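Local coordinates for putative uncharacterized protein (Staphylococcus aureus subsp. aureus Mu50, PDB 3FYM) that is of unknown function but probably binds DNA through its N-terminal helix-turn-helix domain while being held at the membrane, at residues A7-G10 and R11-L15; N38-F41 and D42-P45; L44-K47 and N48-E51. All coordinates share one frame; numbering follows the deposited sequence. Where two conformers were deposited one is given.

Interaction 1: A7-G10 and R11-L15; sequences ALKG and RRERL
The guanidinium group of Arg14 folds back over the backbone of Gly10, one turn earlier on the same helix. It lays one of its faces on the peptide, with Arg14 NH2 3.3 Å from Gly10 C. A bend at chi3 (-61°) turns the chain back to bring this about, and because Gly10 carries no side chain the flat group can come down close to the peptide. On the rim of the guanidinium, in its plane, Arg14 NH1 gives a hydrogen bond of 2.7 Å to a water that in turn donates to Ala7 O. That carbonyl, Ala7 O, also accepts the backbone bond from Arg11 N at 3.2 Å, so water and helix share one oxygen.

The Arg14-Gly10 contact and the bond from Arg11 N to Ala7 O are i to i+4 contacts of helix 4-14, the opening helix of the helix-turn-helix domain, whereas the water spans two turns, from Ala7 to Arg14. The backbone bond from Arg12 N to Leu8 O (2.9 Å) belongs to the same regular run. On another flank Lys9 reaches out fully extended, its CG directed away from the backbone N (chi1 -175°), and its stem is met by one acidic and one basic neighbour. Glu13 OE1 approaches Lys9 CG at 3.7 Å, while Arg12 NH1 lies 3.9 Å from the same Lys9 CG and comes to it obliquely. The charged ends stay apart, with Lys9 NZ 4.9 Å from Arg12 NH1. Arg12 spends its polar end elsewhere, in a salt bridge from NE to Glu37 and a hydrogen bond from NH2 to Met17 O; Arg11 likewise bonds through NE to Val61 O.

Interaction 2: N38-F41 and D42-P45; sequences NNEF and DQLP
Gln43 N donates to Glu40 O at 3.0 Å, and Leu44 N to Phe41 O at 3.1 Å, two successive i to i+3 bonds that wind the chain into a short 3-10 turn. The turn follows the Schellman motif that ends helix 30-37, in which Asn39, with positive phi, is the C-prime residue. The side chains of Glu40 and Gln43 are joined through solvent: two waters each donate to Glu40 OE2 and to Gln43 OE1, the shorter bond to the carboxylate being 2.8 Å between one water and Glu40 OE2. This double bridge links two acceptors whose flat groups are only 22° apart in orientation. The other carboxylate oxygen, Glu40 OE1, accepts from His35 ND1; His35 is a zinc ligand, which makes Glu40 a second-shell residue of that metal site. A further water spans Asn39 O and Asp42 N.

Packing lies on the inner side, where Phe41 and Leu44 are buried against Ser50 of helix 50-60. With its CG anti to the carbonyl carbon (chi1 -60°), Leu44 sets CD1 at the edge of the Phe41 ring, near its plane, with Leu44 CD1 4.2 Å from Phe41 CD2.

Interaction 3: L44-K47 and N48-E51; sequences LPNK and NYSE
Lys47 O takes two hydrogen bonds from Ser50, one from Ser50 N at 3.0 Å and one from Ser50 OG at 2.8 Å. The hydroxyl lies in the carbonyl plane, on a lone pair, whereas the amide sits well above that plane, which lets one oxygen take both donors. With OG beside its own backbone N (chi1 -66°), one residue satisfies the carbonyl twice, and the buried hydroxyl has its acceptor; Leu44 CD1 packs against Ser50 OG at 3.4 Å.

Asn46 serves as acceptor with both its oxygens. Asn46 OD1 accepts from Asn48 N at 2.9 Å through a bent bond, 137° at the hydrogen, and Asn46 O accepts from Tyr49 N at 3.0 Å. The amide nitrogen of Asn46 donates to a water that, in one of the two conformers of Asn48, also accepts from Asn48 ND2; in that conformer Asn48 OD1 is taken up by Gln80 N. The Asn46 side chain lies over one face of the Tyr49 ring: Asn46 CB makes a CH-pi contact 3.9 Å from the ring centroid, and ND2 hovers near CZ, the amide plane turned 31° from the ring.

The side-chain bond from Asn46 to the amide two residues on is an Asx turn, and with the i to i+3 turn from Asn46 O to Tyr49 N it leads the chain into helix 50-60 of the helix-turn-helix domain.

All three interactions lie within the helix-turn-helix domain; interaction 1 comes first along the chain, and interaction 3 begins where interaction 2 ends. Interaction 1 lies on helix 4-14, and its centre is about 18 Å from that of interaction 2 and about 21 Å from that of interaction 3, on the opposite side of the chain's centre from the latter. Interactions 2 and 3 are neighbours, their centres about 7 Å apart, sharing Leu44 and Pro45. Together they carry the chain from helix 30-37 into helix 50-60, and Phe41 CD2 packs 3.5 Å from Ser50 OG between them. The small domain thus joins these two helices by a compact, internally bonded connection, beside the zinc ion bound by Glu31 and His35.

Interaction 1: A7-G10 and R11-L15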
ATOM      1  N   ALA A   7      -7.558  -4.000   3.336  1.00 10.33           N
ATOM      2  CA  ALA A   7      -7.002  -5.354   3.186  1.00 11.08           C
ATOM      3  C   ALA A   7      -5.595  -5.402   3.751  1.00 10.12           C
ATOM      4  O   ALA A   7      -5.200  -6.326   4.466  1.00 11.44           O
ATOM      5  CB  ALA A   7      -7.038  -5.799   1.743  1.00 11.70           C
ATOM      6  N   LEU A   8      -4.760  -4.419   3.375  1.00  9.48           N
ATOM      7  CA  LEU A   8      -3.382  -4.364   3.837  1.00  9.92           C
ATOM      8  C   LEU A   8      -3.293  -4.192   5.349  1.00 10.25           C
ATOM      9  O   LEU A   8      -2.589  -4.920   6.036  1.00 11.12           O
ATOM     10  CB  LEU A   8      -2.621  -3.227   3.107  1.00  9.26           C
ATOM     11  CG  LEU A   8      -2.374  -3.476   1.621  1.00  9.74           C
ATOM     12  CD1 LEU A   8      -1.920  -2.181   0.987  1.00 11.44           C
ATOM     13  CD2 LEU A   8      -1.348  -4.592   1.402  1.00 11.40           C
ATOM     14  N   LYS A   9      -4.022  -3.213   5.854  1.00 10.42           N
ATOM     15  CA  LYS A   9      -4.017  -2.925   7.313  1.00 10.83           C
ATOM     16  C   LYS A   9      -4.496  -4.128   8.093  1.00 11.83           C
ATOM     17  O   LYS A   9      -3.952  -4.440   9.147  1.00 12.65           O
ATOM     18  CB  LYS A   9      -4.849  -1.696   7.606  1.00 11.16           C
ATOM     19  CG  LYS A   9      -4.826  -1.243   9.067  1.00 13.02           C
ATOM     20  CD  LYS A   9      -5.621   0.005   9.305  1.00 13.12           C
ATOM     21  CE  LYS A   9      -5.506   0.526  10.720  1.00 15.84           C
ATOM     22  NZ  LYS A   9      -6.217   1.817  10.838  1.00 18.26           N
ATOM     23  N   GLY A  10      -5.557  -4.778   7.635  1.00 11.87           N
ATOM     24  CA  GLY A  10      -6.085  -5.922   8.305  1.00 13.59           C
ATOM     25  C   GLY A  10      -5.022  -6.987   8.459  1.00 13.27           C
ATOM     26  O   GLY A  10      -4.840  -7.628   9.513  1.00 15.25           O
ATOM     27  N   ARG A  11      -4.291  -7.284   7.376  1.00 12.43           N
ATOM     28  CA  ARG A  11      -3.230  -8.236   7.410  1.00 12.77           C
ATOM     29  C   ARG A  11      -2.109  -7.824   8.363  1.00 12.10           C
ATOM     30  O   ARG A  11      -1.621  -8.649   9.143  1.00 14.20           O
ATOM     31  CB  ARG A  11      -2.670  -8.463   6.013  1.00 12.27           C
ATOM     32  CG  ARG A  11      -1.480  -9.397   5.937  1.00 13.04           C
ATOM     33  CD  ARG A  11      -1.773 -10.801   6.397  1.00 15.23           C
ATOM     34  NE  ARG A  11      -0.533 -11.604   6.232  1.00 16.12           N
ATOM     35  CZ  ARG A  11      -0.378 -12.882   6.550  1.00 17.18           C
ATOM     36  NH1 ARG A  11      -1.413 -13.531   7.084  1.00 21.56           N
ATOM     37  NH2 ARG A  11       0.793 -13.478   6.368  1.00 18.08           N
ATOM     38  N   ARG A  12      -1.709  -6.565   8.312  1.00 11.95           N
ATOM     39  CA  ARG A  12      -0.703  -6.055   9.224  1.00 12.36           C
ATOM     40  C   ARG A  12      -1.138  -6.301  10.676  1.00 13.11           C
ATOM     41  O   ARG A  12      -0.339  -6.751  11.494  1.00 14.42           O
ATOM     42  CB  ARG A  12      -0.462  -4.564   8.990  1.00 11.56           C
ATOM     43  CG  ARG A  12       0.597  -3.995   9.956  1.00 12.13           C
ATOM     44  CD  ARG A  12       0.783  -2.509   9.746  1.00 11.68           C
ATOM     45  NE  ARG A  12      -0.265  -1.588   9.954  1.00 11.47           N
ATOM     46  CZ  ARG A  12      -0.788  -1.184  11.120  1.00 10.70           C
ATOM     47  NH1 ARG A  12      -1.719  -0.222  11.104  1.00 12.31           N
ATOM     48  NH2 ARG A  12      -0.367  -1.719  12.245  1.00 12.09           N
ATOM     49  N   GLU A  13      -2.410  -6.033  10.961  1.00 13.84           N
ATOM     50  CA  GLU A  13      -2.901  -6.155  12.335  1.00 15.65           C
ATOM     51  C   GLU A  13      -2.954  -7.629  12.710  1.00 16.83           C
ATOM     52  O   GLU A  13      -2.586  -7.941  13.849  1.00 19.44           O
ATOM     53  CB  GLU A  13      -4.204  -5.440  12.479  1.00 17.03           C
ATOM     54  CG  GLU A  13      -4.148  -3.928  12.386  1.00 19.89           C
ATOM     55  CD  GLU A  13      -5.494  -3.285  12.595  1.00 23.32           C
ATOM     56  OE1 GLU A  13      -6.346  -3.432  11.701  1.00 31.53           O
ATOM     57  OE2 GLU A  13      -5.643  -2.621  13.626  1.00 31.19           O
ATOM     58  N   ARG A  14      -3.386  -8.498  11.818  1.00 17.01           N
ATOM     59  CA  ARG A  14      -3.375  -9.959  12.115  1.00 20.02           C
ATOM     60  C   ARG A  14      -1.995 -10.500  12.368  1.00 18.13           C
ATOM     61  O   ARG A  14      -1.871 -11.427  13.190  1.00 21.82           O
ATOM     62  CB  ARG A  14      -3.958 -10.729  10.936  1.00 21.10           C
ATOM     63  CG  ARG A  14      -5.458 -10.464  10.892  1.00 24.79           C
ATOM     64  CD  ARG A  14      -6.092 -11.386   9.882  1.00 24.71           C
ATOM     65  NE  ARG A  14      -5.678 -11.305   8.493  1.00 23.35           N
ATOM     66  CZ  ARG A  14      -6.165 -10.423   7.616  1.00 21.18           C
ATOM     67  NH1 ARG A  14      -5.668 -10.538   6.422  1.00 20.20           N
ATOM     68  NH2 ARG A  14      -7.079  -9.517   7.927  1.00 25.88           N
ATOM     69  N   LEU A  15      -0.963  -9.918  11.789  1.00 17.38           N
ATOM     70  CA  LEU A  15       0.419 -10.299  12.023  1.00 17.76           C
ATOM     71  C   LEU A  15       0.929  -9.686  13.326  1.00 18.34           C
ATOM     72  O   LEU A  15       2.060 -10.033  13.724  1.00 21.76           O
ATOM     73  CB  LEU A  15       1.308  -9.858  10.880  1.00 17.14           C
ATOM     74  CG  LEU A  15       1.122 -10.639   9.562  1.00 17.04           C
ATOM     75  CD1 LEU A  15       1.820  -9.901   8.419  1.00 18.95           C
ATOM     76  CD2 LEU A  15       1.604 -12.048   9.714  1.00 20.80           C
TER
HETATM   77  O   HOH W   1      -6.466  -8.671   4.636  1.00 21.21           O

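Interaction 2: N38-F41 and D42-P45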
ATOM      1  N   ASN A  38      -5.488   4.103   4.389  1.00  8.83           N
ATOM      2  CA  ASN A  38      -6.711   4.889   4.337  1.00  9.24           C
ATOM      3  C   ASN A  38      -7.125   5.244   2.918  1.00  9.18           C
ATOM      4  O   ASN A  38      -8.062   6.055   2.735  1.00 10.14           O
ATOM      5  CB  ASN A  38      -6.569   6.120   5.240  1.00 11.50           C
ATOM      6  CG  ASN A  38      -6.524   5.604   6.681  1.00 14.72           C
ATOM      7  OD1 ASN A  38      -5.449   5.401   7.292  1.00 17.30           O
ATOM      8  ND2 ASN A  38      -7.622   5.235   7.267  1.00 16.56           N
ATOM      9  N   ASN A  39      -6.495   4.660   1.907  1.00  8.80           N
ATOM     10  CA  ASN A  39      -6.815   4.957   0.493  1.00  8.98           C
ATOM     11  C   ASN A  39      -6.654   6.448   0.179  1.00  8.75           C
ATOM     12  O   ASN A  39      -7.284   6.978  -0.736  1.00 10.41           O
ATOM     13  CB  ASN A  39      -8.171   4.422   0.050  1.00 10.16           C
ATOM     14  CG  ASN A  39      -8.151   2.949  -0.377  1.00 10.35           C
ATOM     15  OD1 ASN A  39      -7.638   2.109   0.337  1.00 11.29           O
ATOM     16  ND2 ASN A  39      -8.763   2.641  -1.502  1.00 10.61           N
ATOM     17  N   GLU A  40      -5.756   7.123   0.888  1.00  8.17           N
ATOM     18  CA  GLU A  40      -5.491   8.544   0.707  1.00  8.53           C
ATOM     19  C   GLU A  40      -4.405   8.767  -0.322  1.00  8.42           C
ATOM     20  O   GLU A  40      -3.361   9.404  -0.079  1.00  8.52           O
ATOM     21  CB  GLU A  40      -5.117   9.182   2.048  1.00  8.91           C
ATOM     22  CG  GLU A  40      -6.271   9.205   3.044  1.00  9.44           C
ATOM     23  CD  GLU A  40      -5.882   9.496   4.474  1.00  9.71           C
ATOM     24  OE1 GLU A  40      -4.702   9.393   4.850  1.00  9.66           O
ATOM     25  OE2 GLU A  40      -6.819   9.799   5.268  1.00 12.24           O
ATOM     26  N   PHE A  41      -4.600   8.231  -1.529  1.00  9.00           N
ATOM     27  CA  PHE A  41      -3.525   8.261  -2.525  1.00  9.45           C
ATOM     28  C   PHE A  41      -3.189   9.666  -2.995  1.00  8.80           C
ATOM     29  O   PHE A  41      -2.038   9.940  -3.369  1.00  9.44           O
ATOM     30  CB  PHE A  41      -3.898   7.381  -3.729  1.00 10.02           C
ATOM     31  CG  PHE A  41      -4.196   5.954  -3.342  1.00  9.98           C
ATOM     32  CD1 PHE A  41      -5.472   5.462  -3.433  1.00 10.40           C
ATOM     33  CD2 PHE A  41      -3.200   5.150  -2.881  1.00 11.32           C
ATOM     34  CE1 PHE A  41      -5.786   4.179  -3.049  1.00 11.97           C
ATOM     35  CE2 PHE A  41      -3.486   3.853  -2.509  1.00 13.67           C
ATOM     36  CZ  PHE A  41      -4.777   3.382  -2.578  1.00 12.79           C
ATOM     37  N   ASP A  42      -4.178  10.571  -2.959  1.00  9.49           N
ATOM     38  CA  ASP A  42      -3.889  11.952  -3.351  1.00  9.86           C
ATOM     39  C   ASP A  42      -3.036  12.690  -2.310  1.00  8.96           C
ATOM     40  O   ASP A  42      -2.602  13.808  -2.592  1.00 10.86           O
ATOM     41  CB  ASP A  42      -5.166  12.741  -3.608  1.00 12.69           C
ATOM     42  CG  ASP A  42      -6.159  12.728  -2.529  1.00 16.73           C
ATOM     43  OD1 ASP A  42      -5.940  12.198  -1.444  1.00 27.33           O
ATOM     44  OD2 ASP A  42      -7.293  13.192  -2.755  1.00 29.89           O
ATOM     45  N   GLN A  43      -2.788  12.087  -1.166  1.00  7.92           N
ATOM     46  CA  GLN A  43      -1.913  12.679  -0.162  1.00  7.79           C
ATOM     47  C   GLN A  43      -0.477  12.148  -0.301  1.00  7.90           C
ATOM     48  O   GLN A  43       0.402  12.571   0.466  1.00  8.84           O
ATOM     49  CB  GLN A  43      -2.492  12.446   1.222  1.00  7.91           C
ATOM     50  CG  GLN A  43      -3.884  13.030   1.348  1.00  9.18           C
ATOM     51  CD  GLN A  43      -4.418  13.039   2.756  1.00 11.28           C
ATOM     52  OE1 GLN A  43      -5.633  12.824   2.938  1.00 18.19           O
ATOM     53  NE2 GLN A  43      -3.630  13.395   3.725  1.00 12.21           N
ATOM     54  N   LEU A  44      -0.201  11.273  -1.255  1.00  7.74           N
ATOM     55  CA  LEU A  44       1.162  10.885  -1.537  1.00  8.02           C
ATOM     56  C   LEU A  44       1.834  11.991  -2.351  1.00  8.05           C
ATOM     57  O   LEU A  44       1.243  12.471  -3.319  1.00  9.00           O
ATOM     58  CB  LEU A  44       1.185   9.590  -2.311  1.00  8.18           C
ATOM     59  CG  LEU A  44       0.535   8.380  -1.608  1.00  8.91           C
ATOM     60  CD1 LEU A  44       0.504   7.210  -2.568  1.00 10.71           C
ATOM     61  CD2 LEU A  44       1.194   8.053  -0.279  1.00 10.34           C
ATOM     62  N   PRO A  45       3.062  12.369  -2.038  1.00  8.17           N
ATOM     63  CA  PRO A  45       3.720  13.407  -2.855  1.00  8.41           C
ATOM     64  C   PRO A  45       3.783  13.054  -4.332  1.00  7.69           C
ATOM     65  O   PRO A  45       3.607  13.945  -5.166  1.00  8.54           O
ATOM     66  CB  PRO A  45       5.098  13.508  -2.212  1.00  9.54           C
ATOM     67  CG  PRO A  45       4.831  13.205  -0.777  1.00 10.39           C
ATOM     68  CD  PRO A  45       3.843  12.055  -0.827  1.00  9.05           C
TER
HETATM   69  O   HOH W   2      -7.118   9.646  -2.429  1.00 25.73           O
HETATM   70  O   HOH W   3      -6.152  12.369   6.107  1.00 20.90           O
HETATM   71  O   HOH W   4      -7.979  12.481   4.742  1.00 36.70           O

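Interaction 3: L44-K47 and N48-E51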
ATOM      1  N   LEU A  44      -0.201  11.273  -1.255  1.00  7.74           N
ATOM      2  CA  LEU A  44       1.162  10.885  -1.537  1.00  8.02           C
ATOM      3  C   LEU A  44       1.834  11.991  -2.351  1.00  8.05           C
ATOM      4  O   LEU A  44       1.243  12.471  -3.319  1.00  9.00           O
ATOM      5  CB  LEU A  44       1.185   9.590  -2.311  1.00  8.18           C
ATOM      6  CG  LEU A  44       0.535   8.380  -1.608  1.00  8.91           C
ATOM      7  CD1 LEU A  44       0.504   7.210  -2.568  1.00 10.71           C
ATOM      8  CD2 LEU A  44       1.194   8.053  -0.279  1.00 10.34           C
ATOM      9  N   PRO A  45       3.062  12.369  -2.038  1.00  8.17           N
ATOM     10  CA  PRO A  45       3.720  13.407  -2.855  1.00  8.41           C
ATOM     11  C   PRO A  45       3.783  13.054  -4.332  1.00  7.69           C
ATOM     12  O   PRO A  45       3.607  13.945  -5.166  1.00  8.54           O
ATOM     13  CB  PRO A  45       5.098  13.508  -2.212  1.00  9.54           C
ATOM     14  CG  PRO A  45       4.831  13.205  -0.777  1.00 10.39           C
ATOM     15  CD  PRO A  45       3.843  12.055  -0.827  1.00  9.05           C
ATOM     16  N   ASN A  46       4.055  11.788  -4.640  1.00  7.34           N
ATOM     17  CA  ASN A  46       4.030  11.304  -6.011  1.00  7.33           C
ATOM     18  C   ASN A  46       3.040  10.168  -6.082  1.00  6.99           C
ATOM     19  O   ASN A  46       3.340   9.025  -5.708  1.00  7.61           O
ATOM     20  CB  ASN A  46       5.402  10.878  -6.502  1.00  8.10           C
ATOM     21  CG  ASN A  46       5.385  10.607  -7.980  1.00  8.39           C
ATOM     22  OD1 ASN A  46       4.321  10.394  -8.571  1.00  9.20           O
ATOM     23  ND2 ASN A  46       6.561  10.651  -8.617  1.00  9.88           N
ATOM     24  N   LYS A  47       1.820  10.469  -6.525  1.00  7.02           N
ATOM     25  CA  LYS A  47       0.747   9.499  -6.594  1.00  7.74           C
ATOM     26  C   LYS A  47       1.055   8.383  -7.544  1.00  7.12           C
ATOM     27  O   LYS A  47       0.484   7.289  -7.465  1.00  8.25           O
ATOM     28  CB  LYS A  47      -0.528  10.228  -6.948  1.00  8.69           C
ATOM     29  CG  LYS A  47      -1.803   9.391  -6.861  1.00 11.43           C
ATOM     30  CD  LYS A  47      -3.019  10.045  -7.392  1.00 20.50           C
ATOM     31  CE  LYS A  47      -3.489  11.315  -7.120  1.00 21.40           C
ATOM     32  NZ  LYS A  47      -4.701  11.511  -8.011  1.00 16.43           N
ATOM     33  N   ASN A  48       1.974   8.613  -8.509  1.00  7.38           N
ATOM     34  CA  ASN A  48       2.381   7.554  -9.406  0.50  7.59           C
ATOM     35  C   ASN A  48       2.993   6.355  -8.709  1.00  7.70           C
ATOM     36  O   ASN A  48       3.020   5.261  -9.285  1.00  8.32           O
ATOM     37  CB  ASN A  48       3.404   8.050 -10.435  0.50  7.72           C
ATOM     38  CG  ASN A  48       2.753   8.942 -11.468  0.50  8.75           C
ATOM     39  OD1 ASN A  48       1.564   8.818 -11.734  0.50  9.16           O
ATOM     40  ND2 ASN A  48       3.596   9.724 -12.071  0.50  9.95           N
ATOM     41  N   TYR A  49       3.501   6.575  -7.501  1.00  7.35           N
ATOM     42  CA  TYR A  49       4.113   5.509  -6.682  1.00  8.09           C
ATOM     43  C   TYR A  49       3.100   4.671  -5.929  1.00  7.52           C
ATOM     44  O   TYR A  49       3.495   3.772  -5.215  1.00  8.54           O
ATOM     45  CB  TYR A  49       5.148   6.109  -5.716  1.00  8.62           C
ATOM     46  CG  TYR A  49       6.301   6.825  -6.327  1.00  9.08           C
ATOM     47  CD1 TYR A  49       7.071   7.677  -5.509  1.00 11.02           C
ATOM     48  CD2 TYR A  49       6.646   6.714  -7.646  1.00 10.78           C
ATOM     49  CE1 TYR A  49       8.137   8.358  -6.012  1.00 12.26           C
ATOM     50  CE2 TYR A  49       7.750   7.419  -8.149  1.00 12.68           C
ATOM     51  CZ  TYR A  49       8.491   8.229  -7.330  1.00 12.56           C
ATOM     52  OH  TYR A  49       9.568   8.961  -7.810  1.00 14.82           O
ATOM     53  N   SER A  50       1.806   4.994  -6.064  1.00  7.46           N
ATOM     54  CA  SER A  50       0.791   4.260  -5.287  1.00  7.18           C
ATOM     55  C   SER A  50       0.918   2.762  -5.439  1.00  7.38           C
ATOM     56  O   SER A  50       0.937   2.015  -4.432  1.00  7.75           O
ATOM     57  CB  SER A  50      -0.609   4.711  -5.693  1.00  7.82           C
ATOM     58  OG  SER A  50      -0.917   6.030  -5.390  1.00  8.14           O
ATOM     59  N   GLU A  51       0.949   2.282  -6.672  1.00  7.60           N
ATOM     60  CA  GLU A  51       1.059   0.837  -6.882  1.00  7.83           C
ATOM     61  C   GLU A  51       2.332   0.283  -6.309  1.00  8.00           C
ATOM     62  O   GLU A  51       2.318  -0.775  -5.665  1.00  8.63           O
ATOM     63  CB  GLU A  51       0.943   0.509  -8.384  1.00  9.25           C
ATOM     64  CG  GLU A  51       1.032  -0.978  -8.603  1.00 10.81           C
ATOM     65  CD  GLU A  51       0.787  -1.429 -10.017  1.00 13.65           C
ATOM     66  OE1 GLU A  51       0.351  -0.691 -10.869  1.00 30.18           O
ATOM     67  OE2 GLU A  51       0.969  -2.590 -10.279  1.00 10.41           O
TER
HETATM   68  O   HOH W   5       6.649   9.573 -11.390  1.00 18.42           O